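Local coordinates for protein putative glutathionylspermidine synthase (Methylobacillus flagellatus, PDB 3N6X) that probably acts as an ATP-dependent ligase of the circularly permuted ATP-grasp type, although its true substrates are not established, at residues G297-Y302 with N311-G316; K356-N361 with L365-V370; I112-V117 with I331-G336; C414-E419 with C447-R452. All blocks are in the same frame, centred on the assembly; numbering follows the deposited sequence.

Followed from the N terminus, the chain opens contact 3 first, at 112-117, and does not close it until 331-336, some 213 residues later, joining the ends of helices 110-113 and 327-335. Contact 1 opens and closes within that long excursion, with only eight residues between its halves, joining helix 298-303 to the loop after strand 308-310. Contact 2 then follows as a three-residue connection from helix 352-360 into strand 365-369. Contact 4 closes last, bringing strand 413-418 to the end of strand 446-450. No two contacts cross. Contacts 2 and 4 come within about 9 Å at their nearest atoms, whereas contacts 1 and 4 lie on opposite sides of the chain's centre.

Contact 1: G297-Y302 with N311-G316; sequences GLLSVY and NAVGTG. With SO4 (sulfate ion), chain C.
A beta-alpha-beta crossover joins the parallel strands 268-275 and 308-310, and where its helix 298-303 meets the loop leaving the second strand, Y302 and L299 pack against A312 and V313. The tyrosine carries most of the contact. With CG anti to the backbone N (chi1 178°), its ring projects from the helix toward the loop, so that the phenol end arrives at A312 while the flank of the ring slides along V313. A312 CB lies at the ring edge, near the ring plane, a short 3.1 Å from Y302 OH. Further back, Y302 CE2 comes within 4.1 Å of V313 CB. Replacing this tyrosine with an alanine would probably open a gap and leave A312 CB and V313 without the ring that covers them. One turn earlier in the helix, L299 CD1 meets V313 CG2 at 4.2 Å. The loop is also held by R275, bonded to the carbonyls of N311 and A312, and by D279, bonded to the G314 amide. On another side of the helix S300 binds a sulfate, probably from the crystallisation liquor and also held by R303; S300 OG donates to sulfate O4 at 2.9 Å.

Contact 2: K356-N361 with L365-V370; sequences KYVLDN and LVVKEV
The ring of Y357, which L365 CD1 approaches obliquely, carries the side-chain amide of N361 on one face: N361 ND2 stands 3.3 Å above the ring plane, over its centre. Both groups belong to an alpha/beta layer in which helix 352-360 lies on a four-stranded antiparallel sheet, consistent with a subdomain of an ATP-grasp fold. The ring also stacks with Y347. From its place over the ring the amide turns back to the helix end, and N361 ND2 donates to Y357 O at 2.9 Å, with an N-H...O angle of 155°; the donor is tilted out of the carbonyl plane. The bond fixes the amide over the ring just where N361 leaves the helical path. The axes of the short segments 356-360 and 365-369 pass 9.9 Å apart at 118°, and a turn of three residues links the two. L365 makes most of the contact from the strand side. Its CD1 touches Y357 CE1 at 4.3 Å and also reaches V358, while its CG sits 3.5 Å from N361 O. Deeper in the layer V367 also touches F392 and I396 of helix 386-398, so both helices meet at this strand. V358 CG1, anti to its own N (chi1 175°), touches both L365 CD1 and, at 4.0 Å, V367 CG2.

Contact 3: I112-V117 with I331-G336; sequences IKAGIV and IRFYLG
F333 sends its side chain across to I116 and A114, and its path can be followed outward from CB. The CB bond points toward 112-117, and with CG anti to the backbone N (chi1 -175°) the ring is carried out toward that segment. CD1 is the first ring atom to meet it, at 3.5 Å from I116 CD1, a close approach in which the two side chains pass at a slant. One atom further on, F333 CE1 lies 3.8 Å from A114 CB, while I116 CD1 remains beside it. Both methyls come in obliquely to the ring. The contact joins two helix ends near the surface: helix 110-113 gives way at G115 and helix 327-335 at G336, each glycine having positive phi, a conformation glycine adopts readily. I111 of the first helix touches F333, I116 and Y334 as well. On the other flank of the ring, F333 CD2 stands 3.5 Å above the plane of Y334, offset toward the rim of that ring, and Y334 CE1 in turn lies in the plane of the phenylalanine at its edge. Y334 OH is hydrogen-bonded to D104 of helix 81-105.

Contact 4: C414-E419 with C447-R452; sequences CPTLVE and CRVALR
T416 OG1, which touches V449 across the contact, is directed at C414 O two residues back in its own strand. At 2.5 Å the separation of T416 OG1 and C414 O is doubtfully short for a hydrogen bond, and its exact length deserves caution at this resolution. The hydroxyl lies 35° out of the carbonyl plane, with a C=O...O angle of 143°. It is thus turned along its strand, while V449 CG2 also approaches it, 3.8 Å from T416 OG1. Threonine and valine reach toward each other tip to tip, and V449 presents CG2 because that branch is anti to the backbone N.

Strands 413-418 and 446-450 belong to the large mixed sheet of this ATP-grasp protein. Both pair antiparallel with the long strand 423-435 and not with each other, C414 pairing with R425 and R448 with D428. The two segments therefore meet through side chains, with no hydrogen bond between them. K467, from the neighbouring strand 464-471, touches C414, T416 and C447.

T416 CG2 makes the second contact, 3.7 Å from L451 CD2, the two side chains crossing at about a right angle. With an alanine in place of the threonine, a gap would probably open beside V449 CG2 and L451 CD2. Further along, V418 CG1 comes within 4.2 Å of L451 O, the carbonyl that also accepts a hydrogen bond from R425 NE.

Contact 1: G297-Y302 with N311-G316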
loop_
_atom_site.group_PDB
_atom_site.type_symbol
_atom_site.label_atom_id
_atom_site.label_comp_id
_atom_site.label_asym_id
_atom_site.label_seq_id
_atom_site.Cartn_x
_atom_site.Cartn_y
_atom_site.Cartn_z
ATOM N N GLY A 297 -2.732 -26.538 -12.188
ATOM C CA GLY A 297 -2.315 -26.262 -13.562
ATOM C C GLY A 297 -2.402 -24.806 -13.983
ATOM O O GLY A 297 -2.030 -24.468 -15.108
ATOM N N LEU A 298 -2.874 -23.925 -13.080
ATOM C CA LEU A 298 -3.033 -22.494 -13.364
ATOM C C LEU A 298 -1.736 -21.836 -13.858
ATOM O O LEU A 298 -1.768 -21.086 -14.841
ATOM C CB LEU A 298 -3.572 -21.757 -12.124
ATOM C CG LEU A 298 -3.791 -20.245 -12.264
ATOM C CD1 LEU A 298 -4.771 -19.931 -13.379
ATOM C CD2 LEU A 298 -4.263 -19.643 -10.949
ATOM N N LEU A 299 -0.602 -22.109 -13.182
ATOM C CA LEU A 299 0.675 -21.533 -13.574
ATOM C C LEU A 299 1.050 -21.855 -15.026
ATOM O O LEU A 299 1.482 -20.958 -15.754
ATOM C CB LEU A 299 1.798 -21.948 -12.605
ATOM C CG LEU A 299 3.179 -21.329 -12.905
ATOM C CD1 LEU A 299 3.160 -19.791 -12.728
ATOM C CD2 LEU A 299 4.251 -21.978 -12.072
ATOM N N SER A 300 0.827 -23.115 -15.461
ATOM C CA SER A 300 1.095 -23.548 -16.844
ATOM C C SER A 300 0.271 -22.756 -17.888
ATOM O O SER A 300 0.804 -22.404 -18.943
ATOM C CB SER A 300 0.846 -25.048 -16.994
ATOM O OG SER A 300 0.916 -25.456 -18.352
ATOM N N VAL A 301 -1.027 -22.492 -17.598
ATOM C CA VAL A 301 -1.911 -21.715 -18.502
ATOM C C VAL A 301 -1.382 -20.267 -18.637
ATOM O O VAL A 301 -1.364 -19.705 -19.733
ATOM C CB VAL A 301 -3.400 -21.738 -18.012
ATOM C CG1 VAL A 301 -4.308 -20.958 -18.953
ATOM C CG2 VAL A 301 -3.898 -23.167 -17.859
ATOM N N TYR A 302 -0.975 -19.682 -17.517
ATOM C CA TYR A 302 -0.432 -18.336 -17.450
ATOM C C TYR A 302 0.894 -18.257 -18.219
ATOM O O TYR A 302 1.058 -17.379 -19.065
ATOM C CB TYR A 302 -0.247 -17.927 -15.975
ATOM C CG TYR A 302 0.357 -16.553 -15.773
ATOM C CD1 TYR A 302 -0.141 -15.440 -16.459
ATOM C CD2 TYR A 302 1.354 -16.342 -14.822
ATOM C CE1 TYR A 302 0.374 -14.165 -16.237
ATOM C CE2 TYR A 302 1.850 -15.065 -14.565
ATOM C CZ TYR A 302 1.364 -13.980 -15.279
ATOM O OH TYR A 302 1.850 -12.729 -15.029
ATOM N N ASN A 311 -2.033 -9.351 -9.533
ATOM C CA ASN A 311 -0.677 -9.075 -10.035
ATOM C C ASN A 311 0.003 -10.356 -10.535
ATOM O O ASN A 311 -0.413 -11.471 -10.187
ATOM C CB ASN A 311 0.170 -8.414 -8.948
ATOM C CG ASN A 311 -0.243 -6.994 -8.618
ATOM O OD1 ASN A 311 -1.098 -6.388 -9.270
ATOM N ND2 ASN A 311 0.401 -6.411 -7.635
ATOM N N ALA A 312 0.994 -10.196 -11.411
ATOM C CA ALA A 312 1.753 -11.304 -11.962
ATOM C C ALA A 312 2.385 -12.133 -10.859
ATOM O O ALA A 312 2.601 -11.629 -9.753
ATOM C CB ALA A 312 2.842 -10.772 -12.881
ATOM N N VAL A 313 2.712 -13.396 -11.168
ATOM C CA VAL A 313 3.457 -14.276 -10.281
ATOM C C VAL A 313 4.934 -13.767 -10.262
ATOM O O VAL A 313 5.448 -13.348 -11.299
ATOM C CB VAL A 313 3.363 -15.758 -10.796
ATOM C CG1 VAL A 313 4.381 -16.664 -10.096
ATOM C CG2 VAL A 313 1.947 -16.313 -10.634
ATOM N N GLY A 314 5.565 -13.773 -9.086
ATOM C CA GLY A 314 6.972 -13.395 -8.941
ATOM C C GLY A 314 7.277 -11.919 -8.748
ATOM O O GLY A 314 8.430 -11.507 -8.925
ATOM N N THR A 315 6.268 -11.105 -8.355
ATOM C CA THR A 315 6.508 -9.670 -8.111
ATOM C C THR A 315 7.236 -9.431 -6.786
ATOM O O THR A 315 7.795 -8.350 -6.583
ATOM C CB THR A 315 5.197 -8.863 -8.151
ATOM O OG1 THR A 315 4.339 -9.321 -7.105
ATOM C CG2 THR A 315 4.500 -8.940 -9.501
ATOM N N GLY A 316 7.192 -10.430 -5.886
ATOM C CA GLY A 316 7.775 -10.345 -4.551
ATOM C C GLY A 316 9.255 -10.004 -4.513
ATOM O O GLY A 316 9.740 -9.473 -3.514
HETATM S S SO4 C . 4.646 -25.607 -18.747
HETATM O O1 SO4 C . 4.173 -24.507 -17.897
HETATM O O2 SO4 C . 5.255 -25.067 -19.973
HETATM O O3 SO4 C . 5.648 -26.397 -18.009
HETATM O O4 SO4 C . 3.502 -26.475 -19.116
#

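Contact 2: K356-N361 with L365-V370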
loop_
_atom_site.group_PDB
_atom_site.type_symbol
_atom_site.label_atom_id
_atom_site.label_comp_id
_atom_site.label_asym_id
_atom_site.label_seq_id
_atom_site.Cartn_x
_atom_site.Cartn_y
_atom_site.Cartn_z
ATOM N N LYS A 356 26.031 -4.752 13.147
ATOM C CA LYS A 356 27.029 -4.115 14.010
ATOM C C LYS A 356 26.683 -2.649 14.252
ATOM O O LYS A 356 26.676 -2.202 15.400
ATOM C CB LYS A 356 28.432 -4.251 13.406
ATOM C CG LYS A 356 29.476 -3.344 14.062
ATOM C CD LYS A 356 30.877 -3.598 13.529
ATOM C CE LYS A 356 31.025 -3.323 12.053
ATOM N NZ LYS A 356 32.426 -3.511 11.608
ATOM N N TYR A 357 26.359 -1.909 13.171
ATOM C CA TYR A 357 26.017 -0.491 13.261
ATOM C C TYR A 357 24.766 -0.271 14.085
ATOM O O TYR A 357 24.776 0.555 14.992
ATOM C CB TYR A 357 25.862 0.145 11.854
ATOM C CG TYR A 357 25.567 1.627 11.921
ATOM C CD1 TYR A 357 24.258 2.095 12.019
ATOM C CD2 TYR A 357 26.598 2.560 11.984
ATOM C CE1 TYR A 357 23.983 3.454 12.143
ATOM C CE2 TYR A 357 26.335 3.923 12.094
ATOM C CZ TYR A 357 25.026 4.365 12.182
ATOM O OH TYR A 357 24.764 5.706 12.312
ATOM N N VAL A 358 23.684 -1.000 13.768
ATOM C CA VAL A 358 22.400 -0.848 14.446
ATOM C C VAL A 358 22.501 -1.083 15.952
ATOM O O VAL A 358 22.051 -0.241 16.716
ATOM C CB VAL A 358 21.278 -1.686 13.783
ATOM C CG1 VAL A 358 19.980 -1.608 14.590
ATOM C CG2 VAL A 358 21.044 -1.232 12.352
ATOM N N LEU A 359 23.137 -2.206 16.382
ATOM C CA LEU A 359 23.301 -2.519 17.810
ATOM C C LEU A 359 24.154 -1.482 18.526
ATOM O O LEU A 359 23.944 -1.237 19.713
ATOM C CB LEU A 359 23.885 -3.917 18.002
ATOM C CG LEU A 359 22.982 -5.077 17.586
ATOM C CD1 LEU A 359 23.695 -6.385 17.734
ATOM C CD2 LEU A 359 21.681 -5.084 18.392
ATOM N N ASP A 360 25.075 -0.829 17.794
ATOM C CA ASP A 360 25.943 0.207 18.356
ATOM C C ASP A 360 25.252 1.594 18.450
ATOM O O ASP A 360 25.697 2.441 19.218
ATOM C CB ASP A 360 27.262 0.309 17.559
ATOM C CG ASP A 360 28.357 1.086 18.275
ATOM O OD1 ASP A 360 28.684 0.727 19.438
ATOM O OD2 ASP A 360 28.880 2.055 17.681
ATOM N N ASN A 361 24.184 1.822 17.659
ATOM C CA ASN A 361 23.484 3.113 17.623
ATOM C C ASN A 361 21.976 2.931 17.815
ATOM O O ASN A 361 21.185 3.744 17.336
ATOM C CB ASN A 361 23.782 3.835 16.307
ATOM C CG ASN A 361 25.240 4.095 16.093
ATOM O OD1 ASN A 361 25.790 5.082 16.571
ATOM N ND2 ASN A 361 25.904 3.209 15.380
ATOM N N LEU A 365 17.820 4.954 16.409
ATOM C CA LEU A 365 17.163 4.337 15.261
ATOM C C LEU A 365 15.802 3.773 15.567
ATOM O O LEU A 365 15.410 3.668 16.733
ATOM C CB LEU A 365 18.063 3.219 14.674
ATOM C CG LEU A 365 19.484 3.614 14.289
ATOM C CD1 LEU A 365 20.345 2.390 14.096
ATOM C CD2 LEU A 365 19.499 4.484 13.041
ATOM N N VAL A 366 15.085 3.370 14.496
ATOM C CA VAL A 366 13.792 2.705 14.559
ATOM C C VAL A 366 13.997 1.310 14.001
ATOM O O VAL A 366 14.440 1.166 12.860
ATOM C CB VAL A 366 12.697 3.480 13.757
ATOM C CG1 VAL A 366 11.416 2.654 13.634
ATOM C CG2 VAL A 366 12.408 4.832 14.395
ATOM N N VAL A 367 13.720 0.285 14.802
ATOM C CA VAL A 367 13.915 -1.098 14.361
ATOM C C VAL A 367 12.578 -1.774 14.214
ATOM O O VAL A 367 11.719 -1.601 15.066
ATOM C CB VAL A 367 14.884 -1.887 15.294
ATOM C CG1 VAL A 367 15.245 -3.239 14.694
ATOM C CG2 VAL A 367 16.140 -1.074 15.589
ATOM N N LYS A 368 12.368 -2.484 13.096
ATOM C CA LYS A 368 11.099 -3.151 12.812
ATOM C C LYS A 368 11.354 -4.571 12.391
ATOM O O LYS A 368 12.339 -4.832 11.703
ATOM C CB LYS A 368 10.345 -2.445 11.658
ATOM C CG LYS A 368 10.297 -0.927 11.695
ATOM C CD LYS A 368 9.948 -0.394 10.304
ATOM C CE LYS A 368 9.755 1.094 10.287
ATOM N NZ LYS A 368 9.512 1.592 8.910
ATOM N N GLU A 369 10.412 -5.481 12.691
ATOM C CA GLU A 369 10.519 -6.843 12.189
ATOM C C GLU A 369 9.923 -6.951 10.792
ATOM O O GLU A 369 9.020 -6.191 10.449
ATOM C CB GLU A 369 9.929 -7.896 13.153
ATOM C CG GLU A 369 8.824 -7.404 14.065
ATOM C CD GLU A 369 8.300 -8.453 15.029
ATOM O OE1 GLU A 369 9.109 -9.000 15.814
ATOM O OE2 GLU A 369 7.070 -8.693 15.030
ATOM N N VAL A 370 10.478 -7.838 9.965
ATOM C CA VAL A 370 10.045 -8.018 8.585
ATOM C C VAL A 370 8.678 -8.739 8.533
ATOM O O VAL A 370 7.678 -8.111 8.182
ATOM C CB VAL A 370 11.142 -8.725 7.739
ATOM C CG1 VAL A 370 10.630 -9.073 6.340
ATOM C CG2 VAL A 370 12.404 -7.865 7.655
#

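Contact 3: I112-V117 with I331-G336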
loop_
_atom_site.group_PDB
_atom_site.type_symbol
_atom_site.label_atom_id
_atom_site.label_comp_id
_atom_site.label_asym_id
_atom_site.label_seq_id
_atom_site.Cartn_x
_atom_site.Cartn_y
_atom_site.Cartn_z
ATOM N N ILE A 112 21.710 -6.614 -13.768
ATOM C CA ILE A 112 22.669 -7.471 -13.055
ATOM C C ILE A 112 24.003 -7.489 -13.834
ATOM O O ILE A 112 25.060 -7.272 -13.240
ATOM C CB ILE A 112 22.107 -8.901 -12.786
ATOM C CG1 ILE A 112 20.805 -8.837 -11.915
ATOM C CG2 ILE A 112 23.178 -9.783 -12.111
ATOM C CD1 ILE A 112 20.034 -10.213 -11.739
ATOM N N LYS A 113 23.927 -7.646 -15.181
ATOM C CA LYS A 113 25.099 -7.635 -16.061
ATOM C C LYS A 113 25.836 -6.290 -15.999
ATOM O O LYS A 113 27.056 -6.264 -16.172
ATOM C CB LYS A 113 24.702 -7.966 -17.516
ATOM C CG LYS A 113 24.094 -9.357 -17.669
ATOM C CD LYS A 113 23.508 -9.581 -19.058
ATOM C CE LYS A 113 23.097 -11.023 -19.253
ATOM N NZ LYS A 113 22.335 -11.213 -20.517
ATOM N N ALA A 114 25.093 -5.171 -15.753
ATOM C CA ALA A 114 25.677 -3.831 -15.627
ATOM C C ALA A 114 26.309 -3.599 -14.224
ATOM O O ALA A 114 26.889 -2.533 -13.977
ATOM C CB ALA A 114 24.634 -2.760 -15.928
ATOM N N GLY A 115 26.190 -4.597 -13.343
ATOM C CA GLY A 115 26.755 -4.561 -11.995
ATOM C C GLY A 115 25.993 -3.714 -10.985
ATOM O O GLY A 115 26.396 -3.638 -9.817
ATOM N N ILE A 116 24.864 -3.101 -11.409
ATOM C CA ILE A 116 24.053 -2.220 -10.552
ATOM C C ILE A 116 23.299 -2.981 -9.447
ATOM O O ILE A 116 23.326 -2.568 -8.279
ATOM C CB ILE A 116 23.164 -1.272 -11.398
ATOM C CG1 ILE A 116 24.043 -0.243 -12.135
ATOM C CG2 ILE A 116 22.106 -0.572 -10.529
ATOM C CD1 ILE A 116 23.627 0.046 -13.489
ATOM N N VAL A 117 22.672 -4.103 -9.797
ATOM C CA VAL A 117 22.025 -4.963 -8.808
ATOM C C VAL A 117 22.854 -6.237 -8.701
ATOM O O VAL A 117 23.153 -6.849 -9.722
ATOM C CB VAL A 117 20.524 -5.254 -9.138
ATOM C CG1 VAL A 117 19.948 -6.321 -8.205
ATOM C CG2 VAL A 117 19.688 -3.976 -9.068
ATOM N N ILE A 331 15.384 3.456 -11.152
ATOM C CA ILE A 331 14.863 4.665 -11.804
ATOM C C ILE A 331 15.935 5.264 -12.752
ATOM O O ILE A 331 15.655 5.463 -13.926
ATOM C CB ILE A 331 14.313 5.701 -10.770
ATOM C CG1 ILE A 331 13.069 5.151 -10.031
ATOM C CG2 ILE A 331 14.003 7.055 -11.447
ATOM C CD1 ILE A 331 12.833 5.760 -8.628
ATOM N N ARG A 332 17.175 5.422 -12.266
ATOM C CA ARG A 332 18.305 5.913 -13.080
ATOM C C ARG A 332 18.605 4.981 -14.241
ATOM O O ARG A 332 18.724 5.447 -15.364
ATOM C CB ARG A 332 19.563 6.102 -12.211
ATOM C CG ARG A 332 19.360 7.075 -11.073
ATOM C CD ARG A 332 20.616 7.314 -10.289
ATOM N NE ARG A 332 20.461 8.474 -9.418
ATOM C CZ ARG A 332 20.322 8.408 -8.101
ATOM N NH1 ARG A 332 20.413 7.240 -7.474
ATOM N NH2 ARG A 332 20.135 9.508 -7.395
ATOM N N PHE A 333 18.667 3.653 -13.989
ATOM C CA PHE A 333 18.991 2.669 -15.031
ATOM C C PHE A 333 17.900 2.539 -16.122
ATOM O O PHE A 333 18.216 2.603 -17.305
ATOM C CB PHE A 333 19.328 1.294 -14.405
ATOM C CG PHE A 333 19.796 0.240 -15.393
ATOM C CD1 PHE A 333 21.109 0.239 -15.871
ATOM C CD2 PHE A 333 18.928 -0.759 -15.837
ATOM C CE1 PHE A 333 21.542 -0.739 -16.779
ATOM C CE2 PHE A 333 19.363 -1.731 -16.744
ATOM C CZ PHE A 333 20.669 -1.712 -17.211
ATOM N N TYR A 334 16.637 2.335 -15.732
ATOM C CA TYR A 334 15.566 2.103 -16.705
ATOM C C TYR A 334 15.012 3.335 -17.327
ATOM O O TYR A 334 14.568 3.285 -18.480
ATOM C CB TYR A 334 14.421 1.264 -16.091
ATOM C CG TYR A 334 14.885 -0.107 -15.649
ATOM C CD1 TYR A 334 15.297 -1.059 -16.579
ATOM C CD2 TYR A 334 14.940 -0.445 -14.302
ATOM C CE1 TYR A 334 15.736 -2.319 -16.175
ATOM C CE2 TYR A 334 15.427 -1.676 -13.885
ATOM C CZ TYR A 334 15.821 -2.614 -14.824
ATOM O OH TYR A 334 16.256 -3.840 -14.403
ATOM N N LEU A 335 14.921 4.423 -16.554
ATOM C CA LEU A 335 14.258 5.626 -17.035
ATOM C C LEU A 335 15.213 6.758 -17.390
ATOM O O LEU A 335 14.779 7.741 -17.989
ATOM C CB LEU A 335 13.213 6.100 -16.013
ATOM C CG LEU A 335 12.134 5.081 -15.633
ATOM C CD1 LEU A 335 11.369 5.547 -14.414
ATOM C CD2 LEU A 335 11.170 4.850 -16.790
ATOM N N GLY A 336 16.489 6.630 -16.996
ATOM C CA GLY A 336 17.495 7.665 -17.222
ATOM C C GLY A 336 17.155 8.963 -16.517
ATOM O O GLY A 336 17.466 10.046 -17.018
#

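Contact 4: C414-E419 with C447-R452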
loop_
_atom_site.group_PDB
_atom_site.type_symbol
_atom_site.label_atom_id
_atom_site.label_comp_id
_atom_site.label_asym_id
_atom_site.label_seq_id
_atom_site.Cartn_x
_atom_site.Cartn_y
_atom_site.Cartn_z
ATOM N N CYS A 414 -0.650 15.526 11.722
ATOM C CA CYS A 414 -1.907 16.005 11.180
ATOM C C CYS A 414 -2.848 16.269 12.352
ATOM O O CYS A 414 -2.929 15.436 13.267
ATOM C CB CYS A 414 -2.494 14.984 10.206
ATOM S SG CYS A 414 -4.094 15.455 9.495
ATOM N N PRO A 415 -3.545 17.440 12.378
ATOM C CA PRO A 415 -4.461 17.722 13.498
ATOM C C PRO A 415 -5.441 16.595 13.709
ATOM O O PRO A 415 -6.039 16.106 12.761
ATOM C CB PRO A 415 -5.154 19.005 13.065
ATOM C CG PRO A 415 -4.190 19.646 12.167
ATOM C CD PRO A 415 -3.546 18.543 11.403
ATOM N N THR A 416 -5.486 16.090 14.926
ATOM C CA THR A 416 -6.283 14.933 15.281
ATOM C C THR A 416 -6.993 15.217 16.588
ATOM O O THR A 416 -6.400 15.809 17.501
ATOM C CB THR A 416 -5.358 13.699 15.388
ATOM O OG1 THR A 416 -4.461 13.686 14.276
ATOM C CG2 THR A 416 -6.123 12.385 15.450
ATOM N N LEU A 417 -8.262 14.808 16.688
ATOM C CA LEU A 417 -9.037 15.010 17.902
ATOM C C LEU A 417 -8.624 14.021 18.989
ATOM O O LEU A 417 -8.835 12.811 18.850
ATOM C CB LEU A 417 -10.547 14.932 17.618
ATOM C CG LEU A 417 -11.146 16.158 16.932
ATOM C CD1 LEU A 417 -12.301 15.772 16.059
ATOM C CD2 LEU A 417 -11.572 17.200 17.945
ATOM N N VAL A 418 -7.970 14.540 20.041
ATOM C CA VAL A 418 -7.501 13.756 21.197
ATOM C C VAL A 418 -8.229 14.224 22.489
ATOM O O VAL A 418 -9.065 15.128 22.418
ATOM C CB VAL A 418 -5.949 13.795 21.338
ATOM C CG1 VAL A 418 -5.270 13.196 20.107
ATOM C CG2 VAL A 418 -5.451 15.214 21.598
ATOM N N GLU A 419 -7.932 13.585 23.652
ATOM C CA GLU A 419 -8.559 13.904 24.949
ATOM C C GLU A 419 -8.498 15.409 25.308
ATOM O O GLU A 419 -9.519 15.989 25.684
ATOM C CB GLU A 419 -7.949 13.053 26.075
ATOM N N CYS A 447 -5.058 7.028 4.549
ATOM C CA CYS A 447 -4.254 7.725 5.534
ATOM C C CYS A 447 -4.425 7.065 6.884
ATOM O O CYS A 447 -5.550 6.854 7.325
ATOM C CB CYS A 447 -4.601 9.205 5.586
ATOM S SG CYS A 447 -3.708 10.126 6.858
ATOM N N ARG A 448 -3.313 6.683 7.512
ATOM C CA ARG A 448 -3.314 6.039 8.824
ATOM C C ARG A 448 -2.743 6.985 9.847
ATOM O O ARG A 448 -1.813 7.740 9.538
ATOM C CB ARG A 448 -2.524 4.738 8.793
ATOM C CG ARG A 448 -3.189 3.645 7.969
ATOM C CD ARG A 448 -2.349 2.394 7.949
ATOM N NE ARG A 448 -1.173 2.535 7.086
ATOM C CZ ARG A 448 0.003 1.958 7.325
ATOM N NH1 ARG A 448 0.172 1.200 8.403
ATOM N NH2 ARG A 448 1.012 2.120 6.481
ATOM N N VAL A 449 -3.332 7.005 11.049
ATOM C CA VAL A 449 -2.907 7.937 12.102
ATOM C C VAL A 449 -2.505 7.209 13.396
ATOM O O VAL A 449 -3.177 6.257 13.808
ATOM C CB VAL A 449 -3.976 9.060 12.346
ATOM C CG1 VAL A 449 -5.329 8.475 12.743
ATOM C CG2 VAL A 449 -3.496 10.082 13.378
ATOM N N ALA A 450 -1.385 7.644 14.011
ATOM C CA ALA A 450 -0.918 7.120 15.300
ATOM C C ALA A 450 -1.544 7.986 16.399
ATOM O O ALA A 450 -1.065 9.093 16.671
ATOM C CB ALA A 450 0.608 7.181 15.373
ATOM N N LEU A 451 -2.682 7.524 16.945
ATOM C CA LEU A 451 -3.504 8.271 17.908
ATOM C C LEU A 451 -2.831 8.573 19.255
ATOM O O LEU A 451 -3.003 9.678 19.776
ATOM C CB LEU A 451 -4.877 7.586 18.109
ATOM C CG LEU A 451 -5.754 7.459 16.832
ATOM C CD1 LEU A 451 -6.825 6.402 16.999
ATOM C CD2 LEU A 451 -6.371 8.793 16.449
ATOM N N ARG A 452 -2.076 7.598 19.825
ATOM C CA ARG A 452 -1.391 7.772 21.119
ATOM C C ARG A 452 -0.313 8.862 21.038
ATOM O O ARG A 452 0.387 8.957 20.027
ATOM C CB ARG A 452 -0.790 6.444 21.594
ATOM C CG ARG A 452 -0.357 6.451 23.065
ATOM C CD ARG A 452 0.635 5.341 23.368
ATOM N NE ARG A 452 1.974 5.641 22.848
ATOM C CZ ARG A 452 2.868 4.714 22.514
ATOM N NH1 ARG A 452 2.574 3.424 22.635
ATOM N NH2 ARG A 452 4.059 5.070 22.050
#